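Local coordinates for Sso-CP2 metallo-carboxypetidase (Sulfolobus solfataricus, PDB 4MMO), which probably acts as a zinc-dependent metallo-carboxypeptidase of the M20 family, hydrolysing peptides, at residues 64-75 and 127-138; 157-167 and 392-403. One frame throughout, in Å; residues are numbered along the deposited sequence.

From the N terminus, interaction 1 comes first: residues 127-138 return to 64-75 after 51 residues that include helix 102-121. It is complete before interaction 2 opens at 157-167, which waits 224 residues, past the antiparallel sheet with strands 178-190 and 299-312, for 392-403. The two closures therefore stand in series, neither nesting nor crossing. They meet in one mixed sheet, ordered 128-134, 65-71, 159-161, 395-396, where the middle two strands join them: L67 N lies 2.9 Å from S159 O, a probable hydrogen bond. H71, closing strand 65-71, and E163, in the loop that follows 159-161, bind the same zinc ion, together with D104.

Interaction 1 of 2, residues 64-75 and 127-138; sequences KTLLIYNHYDVQ and VNVKLLYEGEEE
Y69 OH donates to E134 OE2 at 2.6 Å, meeting the anti lone pair, with the acceptor in the plane of the phenol ring and at its edge; S141 OG holds the same oxygen from outside. The segments are neighbouring parallel strands of a beta-alpha-beta crossover that includes helix 102-121. T65-H71 pair in order with N128-E134, the strand axes 22° apart, and eight backbone bonds join the segments, among them I68 N to K130 O at 2.7 Å. Beyond the strands, D73 OD2 accepts E138 N through its syn lone pair at 2.8 Å; the CG of D73 sits between backbone N and carbonyl carbon (chi1 64°), which turns the carboxylate toward the 3-10 segment. H71 binds zinc through NE2, while its ND1 donates to D73 O in the ring plane, which fixes the ring's rotation. E137 lies over one face of that imidazole, CB 3.6 Å from the ring centroid, and OE1 stands above the plane near the rim. An alanine in place of H71 removes one of the zinc's three protein ligands, and the metal would probably be held less firmly, with D73 O left without its imidazole donor and E137 without the ring beneath it. On the face bearing I68, CD1 of I68 touches V129 CG1 at 3.7 Å. Farther along, N70 and Y133 run side by side, N70 CB 3.6 Å from Y133 CD1; a water spans N70 OD1 and Y133 OH, and N70 ND2 turns to N105. G135 CA sits over the Y72 ring, 3.8 Å from its centroid, where a beta carbon would collide with Y72 OH.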
loop_
_atom_site.group_PDB
_atom_site.type_symbol
_atom_site.label_atom_id
_atom_site.label_comp_id
_atom_site.label_asym_id
_atom_site.label_seq_id
_atom_site.Cartn_x
_atom_site.Cartn_y
_atom_site.Cartn_z
ATOM N N LYS A 64 44.526 27.843 -6.446
ATOM C CA LYS A 64 43.323 27.211 -5.905
ATOM C C LYS A 64 42.592 26.388 -6.960
ATOM O O LYS A 64 42.541 26.767 -8.133
ATOM C CB LYS A 64 42.376 28.268 -5.342
ATOM C CG LYS A 64 42.821 28.850 -4.012
ATOM C CD LYS A 64 41.885 29.957 -3.577
ATOM C CE LYS A 64 42.194 30.450 -2.177
ATOM N NZ LYS A 64 41.172 31.425 -1.711
ATOM N N THR A 65 42.020 25.267 -6.526
ATOM C CA THR A 65 41.255 24.387 -7.405
ATOM C C THR A 65 39.862 24.156 -6.834
ATOM O O THR A 65 39.713 23.738 -5.683
ATOM C CB THR A 65 41.953 23.029 -7.587
ATOM O OG1 THR A 65 43.245 23.231 -8.169
ATOM C CG2 THR A 65 41.132 22.108 -8.489
ATOM N N LEU A 66 38.851 24.429 -7.654
ATOM C CA LEU A 66 37.460 24.239 -7.272
ATOM C C LEU A 66 36.841 23.044 -8.008
ATOM O O LEU A 66 36.946 22.930 -9.227
ATOM C CB LEU A 66 36.665 25.512 -7.577
ATOM C CG LEU A 66 35.153 25.452 -7.353
ATOM C CD1 LEU A 66 34.828 25.290 -5.875
ATOM C CD2 LEU A 66 34.481 26.690 -7.923
ATOM N N LEU A 67 36.198 22.162 -7.252
ATOM C CA LEU A 67 35.438 21.051 -7.816
ATOM C C LEU A 67 33.961 21.428 -7.847
ATOM O O LEU A 67 33.380 21.747 -6.813
ATOM C CB LEU A 67 35.644 19.784 -6.976
ATOM C CG LEU A 67 34.916 18.513 -7.436
ATOM C CD1 LEU A 67 35.311 18.137 -8.853
ATOM C CD2 LEU A 67 35.210 17.361 -6.490
ATOM N N ILE A 68 33.361 21.408 -9.035
ATOM C CA ILE A 68 31.951 21.762 -9.189
ATOM C C ILE A 68 31.117 20.522 -9.514
ATOM O O ILE A 68 31.381 19.832 -10.492
ATOM C CB ILE A 68 31.757 22.824 -10.291
ATOM C CG1 ILE A 68 32.512 24.103 -9.913
ATOM C CG2 ILE A 68 30.268 23.114 -10.510
ATOM C CD1 ILE A 68 32.352 25.249 -10.896
ATOM N N TYR A 69 30.110 20.262 -8.685
ATOM C CA TYR A 69 29.222 19.117 -8.858
ATOM C C TYR A 69 27.834 19.558 -9.311
ATOM O O TYR A 69 27.245 20.478 -8.746
ATOM C CB TYR A 69 29.112 18.321 -7.549
ATOM C CG TYR A 69 27.992 17.297 -7.530
ATOM C CD1 TYR A 69 26.709 17.652 -7.138
ATOM C CD2 TYR A 69 28.221 15.976 -7.899
ATOM C CE1 TYR A 69 25.684 16.729 -7.118
ATOM C CE2 TYR A 69 27.195 15.038 -7.881
ATOM C CZ TYR A 69 25.930 15.423 -7.491
ATOM O OH TYR A 69 24.901 14.507 -7.472
ATOM N N ASN A 70 27.322 18.887 -10.337
ATOM C CA ASN A 70 25.933 19.034 -10.759
ATOM C C ASN A 70 25.439 17.688 -11.286
ATOM O O ASN A 70 26.226 16.761 -11.433
ATOM C CB ASN A 70 25.797 20.112 -11.835
ATOM C CG ASN A 70 25.968 21.517 -11.284
ATOM O OD1 ASN A 70 26.999 22.155 -11.489
ATOM N ND2 ASN A 70 24.947 22.010 -10.593
ATOM N N HIS A 71 24.145 17.570 -11.558
ATOM C CA HIS A 71 23.618 16.337 -12.140
ATOM C C HIS A 71 22.693 16.634 -13.307
ATOM O O HIS A 71 21.848 17.527 -13.228
ATOM C CB HIS A 71 22.915 15.481 -11.084
ATOM C CG HIS A 71 21.712 16.129 -10.473
ATOM N ND1 HIS A 71 20.476 16.113 -11.070
ATOM C CD2 HIS A 71 21.568 16.805 -9.309
ATOM C CE1 HIS A 71 19.609 16.755 -10.297
ATOM N NE2 HIS A 71 20.248 17.182 -9.226
ATOM N N TYR A 72 22.874 15.885 -14.393
ATOM C CA TYR A 72 22.114 16.112 -15.620
ATOM C C TYR A 72 20.826 15.292 -15.676
ATOM O O TYR A 72 19.988 15.513 -16.545
ATOM C CB TYR A 72 22.980 15.842 -16.857
ATOM C CG TYR A 72 23.493 14.424 -16.985
ATOM C CD1 TYR A 72 22.742 13.444 -17.631
ATOM C CD2 TYR A 72 24.735 14.070 -16.482
ATOM C CE1 TYR A 72 23.213 12.150 -17.756
ATOM C CE2 TYR A 72 25.217 12.779 -16.603
ATOM C CZ TYR A 72 24.451 11.821 -17.238
ATOM O OH TYR A 72 24.932 10.538 -17.358
ATOM N N ASP A 73 20.663 14.356 -14.746
ATOM C CA ASP A 73 19.441 13.563 -14.691
ATOM C C ASP A 73 18.346 14.330 -13.971
ATOM O O ASP A 73 18.630 15.175 -13.123
ATOM C CB ASP A 73 19.679 12.213 -14.000
ATOM C CG ASP A 73 20.084 12.361 -12.540
ATOM O OD1 ASP A 73 21.032 13.121 -12.266
ATOM O OD2 ASP A 73 19.456 11.723 -11.667
ATOM N N VAL A 74 17.097 14.024 -14.314
ATOM C CA VAL A 74 15.933 14.697 -13.745
ATOM C C VAL A 74 14.923 13.697 -13.194
ATOM O O VAL A 74 15.012 12.498 -13.461
ATOM C CB VAL A 74 15.226 15.561 -14.803
ATOM C CG1 VAL A 74 16.141 16.680 -15.266
ATOM C CG2 VAL A 74 14.782 14.698 -15.997
ATOM N N GLN A 75 13.956 14.202 -12.435
ATOM C CA GLN A 75 12.894 13.370 -11.885
ATOM C C GLN A 75 11.927 12.936 -12.985
ATOM O O GLN A 75 11.833 13.595 -14.024
ATOM C CB GLN A 75 12.124 14.143 -10.813
ATOM C CG GLN A 75 12.830 14.231 -9.465
ATOM C CD GLN A 75 12.393 13.145 -8.496
ATOM O OE1 GLN A 75 11.206 12.842 -8.377
ATOM N NE2 GLN A 75 13.355 12.555 -7.797
ATOM N N VAL A 127 40.967 30.604 -10.860
ATOM C CA VAL A 127 40.820 29.389 -10.076
ATOM C C VAL A 127 40.661 28.222 -11.041
ATOM O O VAL A 127 39.901 28.304 -12.005
ATOM C CB VAL A 127 39.604 29.477 -9.117
ATOM C CG1 VAL A 127 38.346 29.869 -9.868
ATOM C CG2 VAL A 127 39.401 28.170 -8.360
ATOM N N ASN A 128 41.406 27.152 -10.802
ATOM C CA ASN A 128 41.257 25.948 -11.597
ATOM C C ASN A 128 39.907 25.328 -11.286
ATOM O O ASN A 128 39.498 25.274 -10.124
ATOM C CB ASN A 128 42.376 24.962 -11.287
ATOM C CG ASN A 128 43.747 25.564 -11.477
ATOM O OD1 ASN A 128 44.000 26.262 -12.457
ATOM N ND2 ASN A 128 44.645 25.298 -10.535
ATOM N N VAL A 129 39.215 24.870 -12.324
ATOM C CA VAL A 129 37.882 24.305 -12.167
ATOM C C VAL A 129 37.828 22.881 -12.697
ATOM O O VAL A 129 38.221 22.608 -13.834
ATOM C CB VAL A 129 36.824 25.169 -12.881
ATOM C CG1 VAL A 129 35.446 24.509 -12.830
ATOM C CG2 VAL A 129 36.771 26.540 -12.245
ATOM N N LYS A 130 37.347 21.980 -11.851
ATOM C CA LYS A 130 37.071 20.607 -12.242
ATOM C C LYS A 130 35.568 20.398 -12.192
ATOM O O LYS A 130 34.923 20.738 -11.196
ATOM C CB LYS A 130 37.776 19.638 -11.303
ATOM C CG LYS A 130 39.284 19.736 -11.362
ATOM C CD LYS A 130 39.941 18.780 -10.391
ATOM C CE LYS A 130 41.442 18.727 -10.608
ATOM N NZ LYS A 130 42.101 17.799 -9.653
ATOM N N LEU A 131 35.018 19.857 -13.276
ATOM C CA LEU A 131 33.581 19.647 -13.404
ATOM C C LEU A 131 33.243 18.170 -13.275
ATOM O O LEU A 131 33.893 17.322 -13.886
ATOM C CB LEU A 131 33.088 20.147 -14.761
ATOM C CG LEU A 131 33.339 21.612 -15.119
ATOM C CD1 LEU A 131 32.828 21.871 -16.529
ATOM C CD2 LEU A 131 32.678 22.553 -14.120
ATOM N N LEU A 132 32.224 17.868 -12.478
ATOM C CA LEU A 132 31.775 16.493 -12.304
ATOM C C LEU A 132 30.258 16.428 -12.351
ATOM O O LEU A 132 29.581 16.767 -11.380
ATOM C CB LEU A 132 32.288 15.917 -10.981
ATOM C CG LEU A 132 32.152 14.400 -10.824
ATOM C CD1 LEU A 132 33.022 13.692 -11.832
ATOM C CD2 LEU A 132 32.521 13.954 -9.419
ATOM N N TYR A 133 29.738 15.995 -13.496
ATOM C CA TYR A 133 28.302 15.879 -13.709
ATOM C C TYR A 133 27.875 14.412 -13.742
ATOM O O TYR A 133 28.281 13.670 -14.639
ATOM C CB TYR A 133 27.918 16.543 -15.028
ATOM C CG TYR A 133 28.340 17.989 -15.153
ATOM C CD1 TYR A 133 28.365 18.828 -14.045
ATOM C CD2 TYR A 133 28.704 18.519 -16.384
ATOM C CE1 TYR A 133 28.739 20.152 -14.162
ATOM C CE2 TYR A 133 29.080 19.836 -16.512
ATOM C CZ TYR A 133 29.096 20.652 -15.396
ATOM O OH TYR A 133 29.474 21.969 -15.519
ATOM N N GLU A 134 27.059 13.999 -12.770
ATOM C CA GLU A 134 26.556 12.624 -12.723
ATOM C C GLU A 134 25.130 12.534 -13.264
ATOM O O GLU A 134 24.464 13.553 -13.465
ATOM C CB GLU A 134 26.612 12.058 -11.299
ATOM C CG GLU A 134 25.552 12.604 -10.332
ATOM C CD GLU A 134 25.171 11.603 -9.251
ATOM O OE1 GLU A 134 25.093 10.391 -9.552
ATOM O OE2 GLU A 134 24.949 12.025 -8.097
ATOM N N GLY A 135 24.665 11.303 -13.473
ATOM C CA GLY A 135 23.349 11.060 -14.037
ATOM C C GLY A 135 22.459 10.195 -13.163
ATOM O O GLY A 135 21.466 9.656 -13.649
ATOM N N GLU A 136 22.796 10.072 -11.879
ATOM C CA GLU A 136 22.056 9.203 -10.959
ATOM C C GLU A 136 21.648 9.891 -9.658
ATOM O O GLU A 136 21.270 9.222 -8.693
ATOM C CB GLU A 136 22.900 7.974 -10.608
ATOM C CG GLU A 136 23.268 7.103 -11.791
ATOM C CD GLU A 136 24.147 5.929 -11.398
ATOM O OE1 GLU A 136 24.881 6.039 -10.392
ATOM O OE2 GLU A 136 24.106 4.895 -12.097
ATOM N N GLU A 137 21.728 11.216 -9.616
ATOM C CA GLU A 137 21.425 11.943 -8.386
ATOM C C GLU A 137 19.992 11.690 -7.927
ATOM O O GLU A 137 19.728 11.573 -6.729
ATOM C CB GLU A 137 21.657 13.442 -8.571
ATOM C CG GLU A 137 21.744 14.217 -7.255
ATOM C CD GLU A 137 20.392 14.571 -6.665
ATOM O OE1 GLU A 137 19.410 14.701 -7.427
ATOM O OE2 GLU A 137 20.315 14.726 -5.427
ATOM N N GLU A 138 19.074 11.607 -8.883
ATOM C CA GLU A 138 17.664 11.414 -8.576
ATOM C C GLU A 138 17.342 9.977 -8.158
ATOM O O GLU A 138 16.236 9.702 -7.690
ATOM C CB GLU A 138 16.808 11.804 -9.782
ATOM C CG GLU A 138 16.977 13.248 -10.223
ATOM C CD GLU A 138 16.452 14.242 -9.208
ATOM O OE1 GLU A 138 15.912 13.810 -8.168
ATOM O OE2 GLU A 138 16.577 15.459 -9.452
HETATM O O HOH W 1 28.132 23.380 -13.905
HETATM O O HOH W 2 14.525 16.803 -11.316
#

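Interaction 2 of 2, residues 157-167 and 392-403; sequences ADSVIMEGAGL and IRDAVSAIGAGG
V160 and I392 cross at a slant, the CG1 branch of V160 reaching I392 CG2 at 3.6 Å. The same branch presses on A395 CB at 3.3 Å; it occupies the slot between backbone N and carbonyl carbon (chi1 55°), which turns it across to both partners. On the opposite face of the sheet I161 and V396 lie side by side and point the same way, CG2 of I161 meeting CG1 of V396 at 3.7 Å. Helix 383-389 covers A395 through M383 and V387, while M359 of helix 354-367 packs against I161 and I399. These pairs flank the parallel junction of strand 159-161 with 395-396, an outermost strand of the mixed sheet carrying the zinc site. V160 N donates to D394 O, V396 N to V160 O, and M162 N to V396 O at 2.8 Å. D394 centres an inverse gamma turn, and a water links its N to D158 O. From G164 onward most of the bonds are made by backbone. The side-chain exception is S397, whose OG, anti to the backbone N (chi1 -172°), is directed at G164 and accepts a weak bond from G164 N at 3.3 Å. A165 N reaches I399 O at 2.9 Å from well above the carbonyl plane, 56° out of it. Here glycines allow the close approach: a beta carbon on G164 would strike I399 O, and one on G400 would strike A165 O. E163 turns away from 392-403 to bind zinc alongside H71 and D104, its backbone N bonded to Q381. Farther on, L167 N donates to G402 O at 3.1 Å.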
loop_
_atom_site.group_PDB
_atom_site.type_symbol
_atom_site.label_atom_id
_atom_site.label_comp_id
_atom_site.label_asym_id
_atom_site.label_seq_id
_atom_site.Cartn_x
_atom_site.Cartn_y
_atom_site.Cartn_z
ATOM N N ALA A 157 40.854 18.741 -5.021
ATOM C CA ALA A 157 40.517 20.155 -5.090
ATOM C C ALA A 157 40.528 20.728 -3.679
ATOM O O ALA A 157 40.408 19.982 -2.709
ATOM C CB ALA A 157 39.158 20.342 -5.729
ATOM N N ASP A 158 40.671 22.047 -3.567
ATOM C CA ASP A 158 40.713 22.705 -2.263
ATOM C C ASP A 158 39.315 22.936 -1.716
ATOM O O ASP A 158 39.125 23.054 -0.508
ATOM C CB ASP A 158 41.451 24.039 -2.363
ATOM C CG ASP A 158 42.811 23.893 -3.002
ATOM O OD1 ASP A 158 43.689 23.254 -2.386
ATOM O OD2 ASP A 158 43.000 24.407 -4.124
ATOM N N SER A 159 38.333 23.007 -2.606
ATOM C CA SER A 159 36.953 23.193 -2.183
ATOM C C SER A 159 35.996 22.616 -3.210
ATOM O O SER A 159 36.379 22.337 -4.345
ATOM C CB SER A 159 36.651 24.676 -1.968
ATOM O OG SER A 159 36.765 25.399 -3.179
ATOM N N VAL A 160 34.746 22.445 -2.795
ATOM C CA VAL A 160 33.727 21.885 -3.656
ATOM C C VAL A 160 32.406 22.613 -3.473
ATOM O O VAL A 160 32.034 22.969 -2.355
ATOM C CB VAL A 160 33.529 20.374 -3.374
ATOM C CG1 VAL A 160 33.232 20.132 -1.897
ATOM C CG2 VAL A 160 32.425 19.795 -4.247
ATOM N N ILE A 161 31.703 22.841 -4.580
ATOM C CA ILE A 161 30.331 23.327 -4.515
ATOM C C ILE A 161 29.382 22.260 -5.060
ATOM O O ILE A 161 29.616 21.677 -6.120
ATOM C CB ILE A 161 30.145 24.690 -5.233
ATOM C CG1 ILE A 161 30.466 24.592 -6.725
ATOM C CG2 ILE A 161 31.029 25.761 -4.562
ATOM C CD1 ILE A 161 30.008 25.804 -7.515
ATOM N N MET A 162 28.322 21.992 -4.305
ATOM C CA MET A 162 27.369 20.955 -4.666
ATOM C C MET A 162 26.380 21.492 -5.701
ATOM O O MET A 162 26.636 22.527 -6.317
ATOM C CB MET A 162 26.665 20.435 -3.415
ATOM C CG MET A 162 27.605 19.792 -2.411
ATOM S SD MET A 162 28.617 18.467 -3.109
ATOM C CE MET A 162 27.336 17.304 -3.597
ATOM N N GLU A 163 25.263 20.791 -5.899
ATOM C CA GLU A 163 24.382 21.073 -7.033
ATOM C C GLU A 163 23.819 22.496 -6.981
ATOM O O GLU A 163 23.494 23.082 -8.016
ATOM C CB GLU A 163 23.261 20.014 -7.152
ATOM C CG GLU A 163 22.006 20.243 -6.314
ATOM C CD GLU A 163 20.863 19.288 -6.687
ATOM O OE1 GLU A 163 19.812 19.761 -7.162
ATOM O OE2 GLU A 163 21.001 18.060 -6.524
ATOM N N GLY A 164 23.724 23.051 -5.778
ATOM C CA GLY A 164 23.268 24.418 -5.598
ATOM C C GLY A 164 21.954 24.518 -4.851
ATOM O O GLY A 164 21.399 23.512 -4.406
ATOM N N ALA A 165 21.451 25.742 -4.721
ATOM C CA ALA A 165 20.241 26.001 -3.953
ATOM C C ALA A 165 19.520 27.208 -4.525
ATOM O O ALA A 165 20.145 28.213 -4.858
ATOM C CB ALA A 165 20.591 26.237 -2.489
ATOM N N GLY A 166 18.199 27.108 -4.631
ATOM C CA GLY A 166 17.397 28.173 -5.204
ATOM C C GLY A 166 17.046 29.264 -4.209
ATOM O O GLY A 166 17.507 29.254 -3.064
ATOM N N LEU A 167 16.223 30.207 -4.654
ATOM C CA LEU A 167 15.767 31.306 -3.814
ATOM C C LEU A 167 14.682 30.828 -2.858
ATOM O O LEU A 167 13.839 30.010 -3.224
ATOM C CB LEU A 167 15.227 32.442 -4.686
ATOM C CG LEU A 167 16.136 32.877 -5.838
ATOM C CD1 LEU A 167 15.457 33.939 -6.689
ATOM C CD2 LEU A 167 17.469 33.382 -5.311
ATOM N N ILE A 392 37.387 16.682 1.125
ATOM C CA ILE A 392 37.226 18.116 0.885
ATOM C C ILE A 392 36.290 18.730 1.921
ATOM O O ILE A 392 35.069 18.720 1.763
ATOM C CB ILE A 392 36.696 18.411 -0.529
ATOM C CG1 ILE A 392 37.592 17.744 -1.578
ATOM C CG2 ILE A 392 36.639 19.920 -0.759
ATOM C CD1 ILE A 392 37.117 17.924 -3.007
ATOM N N ARG A 393 36.887 19.284 2.969
ATOM C CA ARG A 393 36.153 19.827 4.105
ATOM C C ARG A 393 35.395 21.094 3.722
ATOM O O ARG A 393 34.301 21.356 4.226
ATOM C CB ARG A 393 37.136 20.128 5.242
ATOM C CG ARG A 393 36.505 20.229 6.623
ATOM C CD ARG A 393 37.561 20.467 7.700
ATOM N N ASP A 394 35.982 21.889 2.834
ATOM C CA ASP A 394 35.370 23.150 2.434
ATOM C C ASP A 394 34.341 22.890 1.347
ATOM O O ASP A 394 34.656 22.921 0.155
ATOM C CB ASP A 394 36.434 24.141 1.952
ATOM C CG ASP A 394 37.426 24.513 3.047
ATOM O OD1 ASP A 394 37.082 24.366 4.236
ATOM O OD2 ASP A 394 38.549 24.953 2.722
ATOM N N ALA A 395 33.111 22.623 1.777
ATOM C CA ALA A 395 32.018 22.317 0.865
ATOM C C ALA A 395 30.805 23.182 1.175
ATOM O O ALA A 395 30.536 23.501 2.329
ATOM C CB ALA A 395 31.653 20.843 0.956
ATOM N N VAL A 396 30.077 23.554 0.129
ATOM C CA VAL A 396 28.866 24.353 0.265
ATOM C C VAL A 396 27.907 24.021 -0.878
ATOM O O VAL A 396 28.329 23.551 -1.935
ATOM C CB VAL A 396 29.193 25.865 0.235
ATOM C CG1 VAL A 396 29.848 26.246 -1.083
ATOM C CG2 VAL A 396 27.945 26.708 0.484
ATOM N N SER A 397 26.619 24.255 -0.653
ATOM C CA SER A 397 25.629 24.159 -1.714
ATOM C C SER A 397 24.950 25.508 -1.882
ATOM O O SER A 397 24.153 25.929 -1.042
ATOM C CB SER A 397 24.595 23.081 -1.406
ATOM O OG SER A 397 23.753 22.871 -2.529
ATOM N N ALA A 398 25.281 26.182 -2.977
ATOM C CA ALA A 398 24.758 27.510 -3.245
ATOM C C ALA A 398 24.862 27.815 -4.728
ATOM O O ALA A 398 25.610 27.151 -5.443
ATOM C CB ALA A 398 25.537 28.523 -2.467
ATOM N N ILE A 399 24.161 28.869 -5.140
ATOM C CA ILE A 399 23.901 29.218 -6.540
ATOM C C ILE A 399 22.723 28.392 -7.030
ATOM O O ILE A 399 22.725 27.168 -6.913
ATOM C CB ILE A 399 25.110 29.023 -7.483
ATOM C CG1 ILE A 399 26.339 29.764 -6.943
ATOM C CG2 ILE A 399 24.762 29.521 -8.882
ATOM C CD1 ILE A 399 27.628 29.436 -7.669
ATOM N N GLY A 400 21.712 29.068 -7.566
ATOM C CA GLY A 400 20.520 28.392 -8.042
ATOM C C GLY A 400 19.741 29.201 -9.056
ATOM O O GLY A 400 19.435 30.375 -8.837
ATOM N N ALA A 401 19.421 28.562 -10.177
ATOM C CA ALA A 401 18.627 29.195 -11.218
ATOM C C ALA A 401 17.155 29.217 -10.818
ATOM O O ALA A 401 16.371 30.007 -11.345
ATOM C CB ALA A 401 18.804 28.453 -12.521
ATOM N N GLY A 402 16.790 28.348 -9.881
ATOM C CA GLY A 402 15.404 28.191 -9.482
ATOM C C GLY A 402 15.029 28.956 -8.231
ATOM O O GLY A 402 15.799 29.776 -7.727
ATOM N N GLY A 403 13.829 28.678 -7.731
ATOM C CA GLY A 403 13.310 29.343 -6.553
ATOM C C GLY A 403 12.195 28.550 -5.899
ATOM O O GLY A 403 12.027 27.358 -6.162
HETATM O O HOH W 3 38.733 21.584 1.781
#